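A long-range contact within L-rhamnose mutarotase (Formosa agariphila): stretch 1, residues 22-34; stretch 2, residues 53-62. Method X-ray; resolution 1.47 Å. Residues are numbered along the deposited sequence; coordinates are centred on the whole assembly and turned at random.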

# COMPACT_ATOMS: atom_id res chain seq x y z
N ASN A 22 0.09 5.55 -16.94
CA ASN A 22 0.60 5.30 -18.28
C ASN A 22 2.12 5.34 -18.27
O ASN A 22 2.74 6.06 -17.48
N LYS A 23 2.74 4.57 -19.17
CA LYS A 23 4.19 4.45 -19.18
C LYS A 23 4.84 5.82 -19.30
O LYS A 23 4.43 6.65 -20.12
N GLY A 24 5.86 6.06 -18.47
CA GLY A 24 6.69 7.24 -18.57
C GLY A 24 6.13 8.50 -17.94
O GLY A 24 6.73 9.57 -18.12
N GLN A 25 5.03 8.41 -17.19
CA GLN A 25 4.35 9.60 -16.71
C GLN A 25 4.53 9.83 -15.21
O GLN A 25 3.77 10.60 -14.61
N LYS A 26 5.53 9.20 -14.59
CA LYS A 26 5.76 9.41 -13.17
C LYS A 26 5.94 10.89 -12.87
O LYS A 26 5.38 11.41 -11.90
N GLN A 27 6.75 11.59 -13.68
CA GLN A 27 7.06 12.98 -13.38
C GLN A 27 5.80 13.84 -13.40
O GLN A 27 5.56 14.65 -12.49
N ALA A 28 4.99 13.68 -14.45
CA ALA A 28 3.76 14.45 -14.56
C ALA A 28 2.82 14.15 -13.40
O ALA A 28 2.21 15.06 -12.82
N TYR A 29 2.70 12.86 -13.05
CA TYR A 29 1.83 12.46 -11.94
C TYR A 29 2.28 13.13 -10.65
O TYR A 29 1.46 13.71 -9.91
N LYS A 30 3.58 13.08 -10.37
CA LYS A 30 4.09 13.64 -9.13
C LYS A 30 3.91 15.15 -9.09
O LYS A 30 3.50 15.71 -8.07
N GLU A 31 4.22 15.83 -10.20
CA GLU A 31 4.09 17.29 -10.22
C GLU A 31 2.64 17.72 -10.03
O GLU A 31 2.35 18.67 -9.29
N ARG A 32 1.70 17.04 -10.70
CA ARG A 32 0.30 17.40 -10.54
C ARG A 32 -0.18 17.16 -9.11
O ARG A 32 -0.99 17.93 -8.58
N HIS A 33 0.33 16.09 -8.46
CA HIS A 33 -0.08 15.83 -7.09
C HIS A 33 0.57 16.78 -6.10
O HIS A 33 -0.03 17.09 -5.07
N ASP A 34 1.79 17.25 -6.40
CA ASP A 34 2.39 18.30 -5.59
C ASP A 34 1.53 19.56 -5.62
O ASP A 34 1.59 20.38 -4.69
N SER A 53 -1.81 8.16 1.30
CA SER A 53 -0.54 8.03 0.62
C SER A 53 -0.74 7.28 -0.69
O SER A 53 -1.56 6.36 -0.76
N ILE A 54 0.01 7.67 -1.71
CA ILE A 54 0.10 6.90 -2.94
C ILE A 54 1.58 6.64 -3.21
O ILE A 54 2.40 7.56 -3.14
N PHE A 55 1.92 5.36 -3.47
CA PHE A 55 3.27 4.90 -3.74
C PHE A 55 3.33 4.33 -5.15
O PHE A 55 2.32 3.83 -5.68
N ILE A 56 4.50 4.40 -5.78
CA ILE A 56 4.67 3.92 -7.14
C ILE A 56 5.67 2.77 -7.19
O ILE A 56 6.68 2.76 -6.47
N ASP A 57 5.35 1.78 -8.04
CA ASP A 57 6.29 0.78 -8.59
C ASP A 57 6.46 1.26 -10.05
O ASP A 57 5.64 0.95 -10.94
N GLU A 58 7.49 2.05 -10.28
CA GLU A 58 7.61 2.70 -11.57
C GLU A 58 7.82 1.68 -12.68
O GLU A 58 7.28 1.84 -13.79
N GLU A 59 8.58 0.62 -12.40
CA GLU A 59 8.90 -0.32 -13.45
C GLU A 59 7.69 -1.12 -13.91
O GLU A 59 7.77 -1.76 -14.96
N THR A 60 6.59 -1.10 -13.17
CA THR A 60 5.36 -1.76 -13.62
C THR A 60 4.22 -0.78 -13.83
O THR A 60 3.07 -1.21 -14.06
N ASN A 61 4.49 0.51 -13.76
CA ASN A 61 3.45 1.52 -13.94
C ASN A 61 2.30 1.30 -12.96
O ASN A 61 1.13 1.53 -13.32
N THR A 62 2.62 0.90 -11.73
CA THR A 62 1.57 0.59 -10.76
C THR A 62 1.60 1.56 -9.59
O THR A 62 2.67 1.87 -9.05

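This is a small helix-on-strand contact, burying 381 Å² over both sides, in which a short apolar row gives way to a salt bridge with two bridging waters, and no direct hydrogen bond crosses between the stretches. Helix 26-34 runs nearly antiparallel to strand 53-57, at 169°, with the axes 11.3 Å apart at their closest. That spacing leaves room for side chains from both elements: Lys 26, Tyr 29 and His 33 point toward the strand, at helical intervals of three and four, while Ile 54 and Ile 56 point toward the helix and Phe 55, between them, points away.

At the buried end, Ile 54 (chi1 m, chi2 t) sends its CD1 to within 3.3 Å of Tyr 29 OH and 4.4 Å of His 33 CE1, and its CG2 lies 4.4 Å from Tyr 29 CE2. Tyr 29 is t and His 33 is m; both rings meet the isoleucine obliquely.

Further along, Lys 26 is extended, t at all four chi angles, and serves two purposes. Its CG packs 3.8 Å from Ile 56 CD1, itself at the end of a t,t side chain, while its NZ forms a salt bridge with Glu 58 OE2 at 3.6 Å. Water 2 bridges this long pair, accepting from Lys 26 NZ (2.8 Å) and donating to Glu 58 OE2 (2.9 Å). Water 1 accepts from Lys 26 N (3.1 Å) and donates to Glu 58 OE1 (3.2 Å), tying the carboxylate to the first turn of the helix.

Just before the helix begins, the type II turn of Asn 22 to Gln 25 meets Asn 61 (chi1 m), which points toward it. Its OD1 sits 3.5 Å from Lys 23 CA, a close fit against backbone, and Lys 23 CE reaches within 3.7 Å of Asn 61 ND2, although that lysine is poorly ordered.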

# COMPACT_ATOMS: atom_id res chain seq x y z
CB ASN A 22 0.06 6.33 -19.26
CG ASN A 22 -1.44 6.20 -19.50
OD1 ASN A 22 -2.06 5.19 -19.16
ND2 ASN A 22 -2.02 7.22 -20.11
CB LYS A 23 4.62 3.59 -20.37
CG LYS A 23 3.98 2.21 -20.41
CD LYS A 23 4.75 1.25 -21.32
CE LYS A 23 4.75 -0.16 -20.75
NZ LYS A 23 5.53 -1.12 -21.60
CB GLN A 25 2.86 9.53 -17.06
CG GLN A 25 2.59 9.46 -18.54
CD GLN A 25 3.19 10.63 -19.28
OE1 GLN A 25 3.13 11.77 -18.82
NE2 GLN A 25 3.79 10.36 -20.42
CB LYS A 26 6.97 8.61 -12.69
CG LYS A 26 7.31 8.84 -11.21
CD LYS A 26 8.58 8.10 -10.80
CE LYS A 26 9.06 8.54 -9.44
NZ LYS A 26 10.44 8.01 -9.18
CB GLN A 27 8.09 13.53 -14.36
CG GLN A 27 8.84 14.75 -13.84
CD GLN A 27 9.61 14.45 -12.56
OE1 GLN A 27 10.19 13.37 -12.40
NE2 GLN A 27 9.60 15.40 -11.63
CB ALA A 28 3.08 14.14 -15.89
CB TYR A 29 1.86 10.93 -11.82
CG TYR A 29 0.90 10.41 -10.79
CD1 TYR A 29 -0.42 10.15 -11.12
CD2 TYR A 29 1.30 10.19 -9.48
CE1 TYR A 29 -1.31 9.71 -10.18
CE2 TYR A 29 0.41 9.74 -8.55
CZ TYR A 29 -0.88 9.48 -8.90
OH TYR A 29 -1.78 9.02 -7.96
CB LYS A 30 5.55 13.26 -8.95
CG LYS A 30 6.16 13.80 -7.67
CD LYS A 30 7.25 12.88 -7.13
CE LYS A 30 7.92 13.47 -5.89
NZ LYS A 30 7.48 14.87 -5.58
CB GLU A 31 4.65 17.84 -11.53
CG GLU A 31 6.14 17.58 -11.68
CD GLU A 31 6.66 17.93 -13.06
OE1 GLU A 31 5.84 18.34 -13.92
OE2 GLU A 31 7.88 17.79 -13.29
CB ARG A 32 -0.56 16.64 -11.56
CG ARG A 32 -0.32 17.05 -13.00
CD ARG A 32 -1.25 16.34 -13.99
NE ARG A 32 -0.72 16.39 -15.36
CZ ARG A 32 -1.31 15.84 -16.43
NH1 ARG A 32 -2.48 15.22 -16.31
NH2 ARG A 32 -0.73 15.91 -17.63
CB HIS A 33 0.15 14.35 -6.74
CG HIS A 33 -0.88 13.47 -7.36
ND1 HIS A 33 -1.98 12.99 -6.67
CD2 HIS A 33 -1.04 13.08 -8.65
CE1 HIS A 33 -2.76 12.32 -7.50
NE2 HIS A 33 -2.21 12.36 -8.71
CB ASP A 34 3.79 18.64 -6.10
CG ASP A 34 4.83 17.56 -5.79
OD1 ASP A 34 4.56 16.63 -4.99
OD2 ASP A 34 5.94 17.65 -6.36
CB SER A 53 0.46 7.18 1.43
OG SER A 53 0.99 7.90 2.54
CB ILE A 54 -0.56 7.62 -4.13
CG1 ILE A 54 -2.02 7.94 -3.81
CG2 ILE A 54 -0.43 6.73 -5.39
CD1 ILE A 54 -2.69 8.85 -4.83
CB PHE A 55 3.66 3.77 -2.75
CG PHE A 55 3.52 4.15 -1.30
CD1 PHE A 55 2.32 3.97 -0.63
CD2 PHE A 55 4.59 4.68 -0.61
CE1 PHE A 55 2.19 4.29 0.70
CE2 PHE A 55 4.47 5.02 0.74
CZ PHE A 55 3.26 4.83 1.39
CB ILE A 56 5.08 5.07 -8.09
CG1 ILE A 56 4.92 4.64 -9.55
CG2 ILE A 56 6.49 5.56 -7.78
CD1 ILE A 56 5.15 5.78 -10.53
CB ASP A 57 5.67 -0.59 -8.57
CG ASP A 57 6.61 -1.67 -9.01
OD1 ASP A 57 7.59 -1.39 -9.75
OD2 ASP A 57 6.31 -2.83 -8.65
CB GLU A 58 8.74 3.74 -11.57
CG GLU A 58 8.84 4.49 -12.89
CD GLU A 58 9.86 5.60 -12.86
OE1 GLU A 58 9.89 6.41 -13.81
OE2 GLU A 58 10.62 5.65 -11.87
CB GLU A 59 10.01 -1.26 -12.99
CG GLU A 59 11.39 -0.65 -12.91
CD GLU A 59 11.55 0.41 -11.85
OE1 GLU A 59 12.51 1.21 -11.97
OE2 GLU A 59 10.73 0.45 -10.91
CB THR A 60 4.93 -2.83 -12.64
OG1 THR A 60 4.56 -2.19 -11.42
CG2 THR A 60 6.07 -3.80 -12.38
CB ASN A 61 2.93 1.53 -15.38
CG ASN A 61 4.04 1.49 -16.39
OD1 ASN A 61 4.86 2.41 -16.43
ND2 ASN A 61 4.08 0.43 -17.21
CB THR A 62 1.70 -0.86 -10.27
OG1 THR A 62 1.49 -1.75 -11.38
CG2 THR A 62 0.69 -1.15 -9.18
O HOH W 1 7.15 6.63 -15.37
O HOH W 2 10.53 5.24 -9.04